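Local atomic coordinates of HD-GYP domain-containing protein (Bdellovibrio bacteriovorus, PDB entry 3TM8), a protein that binds a pair of iron ions and belongs to the HD-GYP family of cyclic-di-GMP phosphodiesterases, although its own activity is not established. Residues Glu131-Cys136 with Ala200-Tyr205; Gly141-Phe146 with Thr173-Ser178. All blocks are in the same frame, centred on the assembly; numbering follows the deposited sequence.

Contact 1: residues Glu131-Cys136 with Ala200-Tyr205; sequences ESYNYC and ALLHDY. With FE (Fe (III) ion), chain D; FE (Fe (III) ion), chain E.
C136 lays its sulfur against L201, SG lying 3.6 Å from CD2 in one of the two modelled conformers of that leucine. The sulfur stands opposite the backbone N of C136 (chi1 -173°), an orientation that carries it out from helix 130-149 toward the end of helix 190-202. L202 packs more loosely: its CD2 methyl lies 4.4 Å from C136 SG, and its CD1 meets CE1 of the Y133 ring obliquely. The Y133 hydroxyl is hydrogen-bonded to D247, while V250 of helix 248-256 touches both Y133 and L202. Directly after these leucines come H203 and D204, the pair that names the HD domain, in a type I turn from L202 to Y205. NE2 of H203 binds one iron at 2.3 Å. D204 bridges the two irons, OD2 to the first at 2.1 Å and OD1 to the second at 2.1 Å, and a water spans the same two metals. Behind the imidazole, ND1 of H203 donates to A200 O at 2.7 Å, a nearly straight bond (164°) lying in the ring plane, which, together with the metal bond, holds the ring's rotation. H170 and N285 complete the protein ligands of that iron.

Contact 2: residues Gly141-Phe146 with Thr173-Ser178; sequences GKYVNF and TVSTLS. With DMS (dimethyl sulfoxide), chain F.
Y143 reaches across to T176 and donates a short hydrogen bond from its OH to T176 OG1, 2.7 Å away. The acceptor lies at the edge of the phenol, in its plane, and the two side chains cross at about a right angle. The tyrosine CG is trans to N (chi1 -168°), which extends the ring from helix 130-149 toward its partner. T176 OG1 is also hydrogen-bonded to V172 O, one turn earlier in helix 167-185, and this second bond steadies the hydroxyl that Y143 grips. Both helices belong to the largely helical body of the protein, and helix 167-185 lies in its HD domain. V157 of helix 153-158 touches both Y143 and T176, while I112 and Q116 of helix 105-125 also pack against the tyrosine. The contact with S175 is looser: OG approaches CE2 of the Y143 ring obliquely at 3.6 Å, its polar partner being V172 O. On the other helix, K142 and N145 lie on more exposed parts of the surface, K142 forming a cation-pi pair with Y97. T173, whose CB points away from segment 141-146, donates from OG1 to the oxygen of a dimethyl sulfoxide molecule (2.6 Å), probably acquired from the crystallisation liquor.

Contacts 1 and 2 lie about 13 Å apart, centre to centre, and share helix 130-149: its earlier part meets the end of helix 190-202, its later part helix 167-185. Along the chain the order is 131-136, 141-146, 173-178 and 200-205, so contact 2 falls wholly between the two segments of contact 1. The partner helices are consecutive and pack on each other directly, A200 CB lying 3.5 Å from S175 CA, while V174 CG2 comes within 3.8 Å of H203 CE1. Helix 130-149 thus runs beside two successive helices of the HD domain; H170 lies on helix 167-185, and H203 and D204 follow L202 in the turn that ends segment 200-205.

Contact 1: residues Glu131-Cys136 with Ala200-Tyr205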
ATOM      1  N   GLU A 131       2.144 -19.037  -4.326  1.00  9.10           N
ATOM      2  CA  GLU A 131       1.338 -18.496  -5.410  1.00  9.17           C
ATOM      3  C   GLU A 131       0.874 -17.070  -5.120  1.00  9.34           C
ATOM      4  O   GLU A 131       0.882 -16.220  -6.001  1.00  8.94           O
ATOM      5  CB  GLU A 131       0.129 -19.398  -5.672  1.00 13.13           C
ATOM      6  CG  GLU A 131      -0.854 -18.847  -6.694  1.00 19.70           C
ATOM      7  CD  GLU A 131      -1.938 -19.849  -7.076  1.00 25.18           C
ATOM      8  OE1 GLU A 131      -2.303 -20.703  -6.237  1.00 26.77           O
ATOM      9  OE2 GLU A 131      -2.418 -19.785  -8.226  1.00 27.93           O
ATOM     10  N   SER A 132       0.466 -16.807  -3.884  1.00  9.45           N
ATOM     11  CA  SER A 132      -0.017 -15.475  -3.532  1.00  8.93           C
ATOM     12  C   SER A 132       1.106 -14.446  -3.583  1.00  6.81           C
ATOM     13  O   SER A 132       0.903 -13.300  -4.001  1.00  6.61           O
ATOM     14  CB  SER A 132      -0.652 -15.480  -2.143  1.00 12.00           C
ATOM     15  OG  SER A 132      -1.821 -16.270  -2.134  1.00 14.98           O
ATOM     16  N   TYR A 133       2.290 -14.854  -3.141  1.00  6.76           N
ATOM     17  CA  TYR A 133       3.454 -13.980  -3.233  1.00  7.13           C
ATOM     18  C   TYR A 133       3.775 -13.694  -4.699  1.00  6.56           C
ATOM     19  O   TYR A 133       3.966 -12.545  -5.096  1.00  6.59           O
ATOM     20  CB  TYR A 133       4.660 -14.598  -2.521  1.00  7.87           C
ATOM     21  CG  TYR A 133       5.926 -13.773  -2.661  1.00  7.72           C
ATOM     22  CD1 TYR A 133       6.246 -12.801  -1.721  1.00  8.50           C
ATOM     23  CD2 TYR A 133       6.805 -13.962  -3.730  1.00  9.04           C
ATOM     24  CE1 TYR A 133       7.397 -12.043  -1.839  1.00 10.04           C
ATOM     25  CE2 TYR A 133       7.963 -13.203  -3.853  1.00  9.80           C
ATOM     26  CZ  TYR A 133       8.248 -12.246  -2.901  1.00  9.55           C
ATOM     27  OH  TYR A 133       9.392 -11.486  -3.009  1.00 11.48           O
ATOM     28  N   ASN A 134       3.795 -14.740  -5.514  1.00  5.91           N
ATOM     29  CA  ASN A 134       4.154 -14.558  -6.917  1.00  7.62           C
ATOM     30  C   ASN A 134       3.108 -13.740  -7.668  1.00  6.70           C
ATOM     31  O   ASN A 134       3.445 -12.966  -8.557  1.00  7.60           O
ATOM     32  CB  ASN A 134       4.390 -15.898  -7.611  1.00  9.39           C
ATOM     33  CG  ASN A 134       5.667 -16.568  -7.153  1.00 11.69           C
ATOM     34  OD1 ASN A 134       6.562 -15.913  -6.619  1.00 13.61           O
ATOM     35  ND2 ASN A 134       5.768 -17.873  -7.373  1.00 13.74           N
ATOM     36  N   TYR A 135       1.838 -13.903  -7.311  1.00  6.72           N
ATOM     37  CA  TYR A 135       0.792 -13.081  -7.893  1.00  7.16           C
ATOM     38  C   TYR A 135       1.017 -11.605  -7.542  1.00  6.98           C
ATOM     39  O   TYR A 135       0.936 -10.727  -8.402  1.00  6.49           O
ATOM     40  CB  TYR A 135      -0.579 -13.545  -7.396  1.00  8.51           C
ATOM     41  CG  TYR A 135      -1.725 -12.855  -8.095  1.00  7.81           C
ATOM     42  CD1 TYR A 135      -2.270 -13.387  -9.260  1.00  9.50           C
ATOM     43  CD2 TYR A 135      -2.250 -11.662  -7.608  1.00  8.72           C
ATOM     44  CE1 TYR A 135      -3.313 -12.755  -9.916  1.00 11.01           C
ATOM     45  CE2 TYR A 135      -3.292 -11.019  -8.258  1.00  9.37           C
ATOM     46  CZ  TYR A 135      -3.820 -11.574  -9.409  1.00 11.13           C
ATOM     47  OH  TYR A 135      -4.855 -10.941 -10.055  1.00 12.88           O
ATOM     48  N   CYS A 136       1.304 -11.340  -6.268  1.00  5.76           N
ATOM     49  CA  CYS A 136       1.569  -9.982  -5.812  1.00  5.94           C
ATOM     50  C   CYS A 136       2.770  -9.396  -6.559  1.00  5.29           C
ATOM     51  O   CYS A 136       2.752  -8.232  -6.976  1.00  5.57           O
ATOM     52  CB  CYS A 136       1.824  -9.979  -4.298  1.00  6.66           C
ATOM     53  SG  CYS A 136       1.972  -8.365  -3.538  1.00  6.86           S
ATOM     54  N   ALA A 200       8.088  -2.188  -1.177  1.00  5.42           N
ATOM     55  CA  ALA A 200       7.329  -1.054  -0.660  1.00  5.88           C
ATOM     56  C   ALA A 200       5.895  -1.450  -0.301  1.00  5.77           C
ATOM     57  O   ALA A 200       5.366  -1.072   0.736  1.00  6.44           O
ATOM     58  CB  ALA A 200       7.356   0.102  -1.650  1.00  6.20           C
ATOM     59  N   LEU A 201       5.264  -2.234  -1.155  1.00  5.13           N
ATOM     60  CA  LEU A 201       3.910  -2.662  -0.883  0.50  4.93           C
ATOM     61  C   LEU A 201       3.822  -3.437   0.435  1.00  5.54           C
ATOM     62  O   LEU A 201       2.870  -3.256   1.205  1.00  6.02           O
ATOM     63  CB  LEU A 201       3.421  -3.500  -2.055  0.50  5.11           C
ATOM     64  CG  LEU A 201       1.990  -3.991  -2.013  0.50  5.62           C
ATOM     65  CD1 LEU A 201       1.028  -2.832  -1.838  0.50  6.15           C
ATOM     66  CD2 LEU A 201       1.705  -4.743  -3.296  0.50  5.82           C
ATOM     67  N   LEU A 202       4.813  -4.281   0.694  1.00  5.04           N
ATOM     68  CA  LEU A 202       4.807  -5.164   1.848  1.00  5.21           C
ATOM     69  C   LEU A 202       5.574  -4.621   3.050  1.00  5.67           C
ATOM     70  O   LEU A 202       5.693  -5.316   4.059  1.00  6.00           O
ATOM     71  CB  LEU A 202       5.380  -6.523   1.452  1.00  6.02           C
ATOM     72  CG  LEU A 202       4.686  -7.270   0.303  1.00  6.32           C
ATOM     73  CD1 LEU A 202       5.453  -8.543  -0.030  1.00  8.23           C
ATOM     74  CD2 LEU A 202       3.229  -7.589   0.656  1.00  7.02           C
ATOM     75  N   HIS A 203       6.079  -3.389   2.950  1.00  5.06           N
ATOM     76  CA  HIS A 203       7.122  -2.950   3.873  1.00  4.78           C
ATOM     77  C   HIS A 203       6.720  -3.023   5.341  1.00  5.11           C
ATOM     78  O   HIS A 203       7.556  -3.317   6.196  1.00  6.50           O
ATOM     79  CB  HIS A 203       7.673  -1.561   3.513  1.00  5.77           C
ATOM     80  CG  HIS A 203       6.810  -0.414   3.943  1.00  5.43           C
ATOM     81  ND1 HIS A 203       5.736   0.042   3.204  1.00  5.91           N
ATOM     82  CD2 HIS A 203       6.871   0.375   5.044  1.00  5.15           C
ATOM     83  CE1 HIS A 203       5.178   1.066   3.831  1.00  5.69           C
ATOM     84  NE2 HIS A 203       5.856   1.295   4.943  1.00  5.59           N
ATOM     85  N   ASP A 204       5.445  -2.761   5.633  1.00  4.75           N
ATOM     86  CA  ASP A 204       4.974  -2.678   7.016  1.00  5.83           C
ATOM     87  C   ASP A 204       4.297  -3.944   7.509  1.00  5.67           C
ATOM     88  O   ASP A 204       3.467  -3.912   8.421  1.00  5.69           O
ATOM     89  CB  ASP A 204       4.087  -1.447   7.208  1.00  5.18           C
ATOM     90  CG  ASP A 204       4.885  -0.219   7.620  1.00  5.38           C
ATOM     91  OD1 ASP A 204       6.004  -0.398   8.155  1.00  5.33           O
ATOM     92  OD2 ASP A 204       4.398   0.918   7.410  1.00  5.32           O
ATOM     93  N   TYR A 205       4.687  -5.073   6.931  1.00  6.05           N
ATOM     94  CA  TYR A 205       4.204  -6.369   7.391  1.00  7.07           C
ATOM     95  C   TYR A 205       4.327  -6.533   8.914  1.00  6.51           C
ATOM     96  O   TYR A 205       3.469  -7.147   9.558  1.00  7.40           O
ATOM     97  CB  TYR A 205       4.957  -7.485   6.668  1.00  7.16           C
ATOM     98  CG  TYR A 205       4.605  -8.869   7.150  1.00  8.02           C
ATOM     99  CD1 TYR A 205       3.278  -9.282   7.257  1.00  7.80           C
ATOM    100  CD2 TYR A 205       5.602  -9.763   7.510  1.00 11.38           C
ATOM    101  CE1 TYR A 205       2.963 -10.565   7.699  1.00  8.89           C
ATOM    102  CE2 TYR A 205       5.301 -11.025   7.960  1.00 12.45           C
ATOM    103  CZ  TYR A 205       3.985 -11.425   8.054  1.00 10.21           C
ATOM    104  OH  TYR A 205       3.720 -12.692   8.502  1.00 12.14           O
TER
HETATM  105 FE    FE D 902       5.406   2.625   6.730  1.00  5.02          FE
HETATM  106 FE    FE E 903       7.439   0.989   8.943  1.00  5.65          FE
HETATM  107  O   HOH W   1       7.189   2.172   7.444  1.00  5.37           O

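Contact 2: residues Gly141-Phe146 with Thr173-Ser178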
ATOM      1  N   GLY A 141       4.801  -5.619 -10.938  1.00  6.46           N
ATOM      2  CA  GLY A 141       5.322  -5.294 -12.254  1.00  7.82           C
ATOM      3  C   GLY A 141       4.282  -4.600 -13.113  1.00  7.10           C
ATOM      4  O   GLY A 141       4.573  -3.624 -13.799  1.00  8.07           O
ATOM      5  N   LYS A 142       3.049  -5.101 -13.078  1.00  7.05           N
ATOM      6  CA  LYS A 142       1.975  -4.464 -13.832  1.00  7.11           C
ATOM      7  C   LYS A 142       1.735  -3.048 -13.322  1.00  6.15           C
ATOM      8  O   LYS A 142       1.437  -2.142 -14.092  1.00  6.74           O
ATOM      9  CB  LYS A 142       0.683  -5.284 -13.750  1.00  9.03           C
ATOM     10  CG  LYS A 142       0.799  -6.652 -14.402  1.00 11.79           C
ATOM     11  CD  LYS A 142      -0.444  -7.504 -14.157  1.00 16.30           C
ATOM     12  CE  LYS A 142      -1.699  -6.859 -14.723  1.00 21.31           C
ATOM     13  NZ  LYS A 142      -1.753  -6.885 -16.211  1.00 24.10           N
ATOM     14  N   TYR A 143       1.874  -2.862 -12.015  1.00  6.23           N
ATOM     15  CA  TYR A 143       1.691  -1.557 -11.395  1.00  6.57           C
ATOM     16  C   TYR A 143       2.766  -0.567 -11.842  1.00  6.44           C
ATOM     17  O   TYR A 143       2.462   0.578 -12.194  1.00  6.76           O
ATOM     18  CB  TYR A 143       1.657  -1.688  -9.868  1.00  6.63           C
ATOM     19  CG  TYR A 143       1.187  -0.427  -9.192  1.00  5.79           C
ATOM     20  CD1 TYR A 143      -0.041   0.142  -9.518  1.00  7.01           C
ATOM     21  CD2 TYR A 143       1.955   0.197  -8.215  1.00  6.81           C
ATOM     22  CE1 TYR A 143      -0.477   1.293  -8.916  1.00  7.18           C
ATOM     23  CE2 TYR A 143       1.518   1.357  -7.603  1.00  7.74           C
ATOM     24  CZ  TYR A 143       0.301   1.898  -7.960  1.00  6.54           C
ATOM     25  OH  TYR A 143      -0.167   3.046  -7.385  1.00  7.78           O
ATOM     26  N   VAL A 144       4.019  -1.003 -11.846  1.00  6.35           N
ATOM     27  CA  VAL A 144       5.089  -0.146 -12.363  1.00  6.98           C
ATOM     28  C   VAL A 144       4.724   0.315 -13.777  1.00  6.34           C
ATOM     29  O   VAL A 144       4.829   1.501 -14.111  1.00  7.07           O
ATOM     30  CB  VAL A 144       6.467  -0.855 -12.395  1.00  7.85           C
ATOM     31  CG1 VAL A 144       7.505  -0.005 -13.150  1.00  9.16           C
ATOM     32  CG2 VAL A 144       6.945  -1.156 -10.985  1.00  8.51           C
ATOM     33  N   ASN A 145       4.284  -0.620 -14.613  1.00  7.19           N
ATOM     34  CA  ASN A 145       3.944  -0.267 -15.982  1.00  7.64           C
ATOM     35  C   ASN A 145       2.782   0.713 -16.062  1.00  6.93           C
ATOM     36  O   ASN A 145       2.796   1.626 -16.886  1.00  9.09           O
ATOM     37  CB  ASN A 145       3.679  -1.508 -16.829  1.00  7.90           C
ATOM     38  CG  ASN A 145       3.402  -1.160 -18.269  1.00  9.65           C
ATOM     39  OD1 ASN A 145       4.238  -0.550 -18.934  1.00 11.05           O
ATOM     40  ND2 ASN A 145       2.229  -1.538 -18.761  1.00 10.82           N
ATOM     41  N   PHE A 146       1.778   0.524 -15.211  1.00  7.52           N
ATOM     42  CA  PHE A 146       0.644   1.436 -15.166  1.00  6.80           C
ATOM     43  C   PHE A 146       1.088   2.858 -14.818  1.00  7.15           C
ATOM     44  O   PHE A 146       0.710   3.824 -15.489  1.00  8.03           O
ATOM     45  CB  PHE A 146      -0.382   0.918 -14.155  1.00  6.99           C
ATOM     46  CG  PHE A 146      -1.526   1.874 -13.873  1.00  7.16           C
ATOM     47  CD1 PHE A 146      -2.457   2.188 -14.856  1.00  8.24           C
ATOM     48  CD2 PHE A 146      -1.679   2.440 -12.611  1.00  8.01           C
ATOM     49  CE1 PHE A 146      -3.513   3.058 -14.591  1.00  9.04           C
ATOM     50  CE2 PHE A 146      -2.728   3.307 -12.341  1.00  7.89           C
ATOM     51  CZ  PHE A 146      -3.650   3.615 -13.332  1.00  8.88           C
ATOM     52  N   THR A 173       0.626   3.380  -1.320  1.00  4.90           N
ATOM     53  CA  THR A 173       1.053   4.764  -1.452  1.00  5.60           C
ATOM     54  C   THR A 173       2.572   4.877  -1.467  1.00  5.29           C
ATOM     55  O   THR A 173       3.141   5.562  -2.316  1.00  6.09           O
ATOM     56  CB  THR A 173       0.465   5.630  -0.333  1.00  6.83           C
ATOM     57  OG1 THR A 173      -0.948   5.684  -0.521  1.00  8.19           O
ATOM     58  CG2 THR A 173       1.025   7.042  -0.406  1.00  7.67           C
ATOM     59  N   VAL A 174       3.221   4.193  -0.533  1.00  4.75           N
ATOM     60  CA  VAL A 174       4.672   4.220  -0.467  1.00  5.33           C
ATOM     61  C   VAL A 174       5.271   3.615  -1.747  1.00  4.69           C
ATOM     62  O   VAL A 174       6.261   4.124  -2.266  1.00  5.38           O
ATOM     63  CB  VAL A 174       5.181   3.553   0.831  1.00  5.41           C
ATOM     64  CG1 VAL A 174       6.695   3.370   0.815  1.00  6.16           C
ATOM     65  CG2 VAL A 174       4.774   4.382   2.032  1.00  5.93           C
ATOM     66  N   SER A 175       4.653   2.570  -2.293  1.00  4.77           N
ATOM     67  CA  SER A 175       5.163   1.990  -3.532  1.00  5.69           C
ATOM     68  C   SER A 175       5.035   2.954  -4.709  1.00  5.92           C
ATOM     69  O   SER A 175       5.900   2.997  -5.591  1.00  6.92           O
ATOM     70  CB  SER A 175       4.463   0.662  -3.834  1.00  6.83           C
ATOM     71  OG  SER A 175       3.220   0.850  -4.493  1.00  7.11           O
ATOM     72  N   THR A 176       3.965   3.739  -4.715  1.00  5.75           N
ATOM     73  CA  THR A 176       3.709   4.709  -5.772  1.00  6.28           C
ATOM     74  C   THR A 176       4.774   5.813  -5.747  1.00  6.72           C
ATOM     75  O   THR A 176       5.363   6.156  -6.784  1.00  7.38           O
ATOM     76  CB  THR A 176       2.300   5.318  -5.620  1.00  6.80           C
ATOM     77  OG1 THR A 176       1.328   4.266  -5.519  1.00  6.30           O
ATOM     78  CG2 THR A 176       1.947   6.196  -6.812  1.00  9.15           C
ATOM     79  N   LEU A 177       5.023   6.361  -4.558  1.00  6.42           N
ATOM     80  CA  LEU A 177       6.058   7.367  -4.390  1.00  7.02           C
ATOM     81  C   LEU A 177       7.421   6.774  -4.711  1.00  7.65           C
ATOM     82  O   LEU A 177       8.270   7.444  -5.290  1.00  8.02           O
ATOM     83  CB  LEU A 177       6.051   7.911  -2.967  1.00  7.64           C
ATOM     84  CG  LEU A 177       4.806   8.669  -2.507  1.00  9.22           C
ATOM     85  CD1 LEU A 177       4.884   8.945  -1.011  1.00 10.20           C
ATOM     86  CD2 LEU A 177       4.635   9.976  -3.288  1.00 10.98           C
ATOM     87  N   SER A 178       7.630   5.511  -4.354  1.00  6.94           N
ATOM     88  CA  SER A 178       8.910   4.865  -4.641  1.00  7.38           C
ATOM     89  C   SER A 178       9.170   4.696  -6.142  1.00  7.40           C
ATOM     90  O   SER A 178      10.297   4.893  -6.608  1.00  7.95           O
ATOM     91  CB  SER A 178       9.017   3.513  -3.926  1.00  7.82           C
ATOM     92  OG  SER A 178       9.044   3.669  -2.514  1.00  7.20           O
TER
HETATM   93  S   DMS F 309      -2.966   8.771   0.350  1.00 12.18           S
HETATM   94  O   DMS F 309      -2.556   7.148   0.906  1.00 12.29           O
HETATM   95  C1  DMS F 309      -1.606   9.879   0.806  1.00 13.15           C
HETATM   96  C2  DMS F 309      -2.742   8.789  -1.439  1.00 13.73           C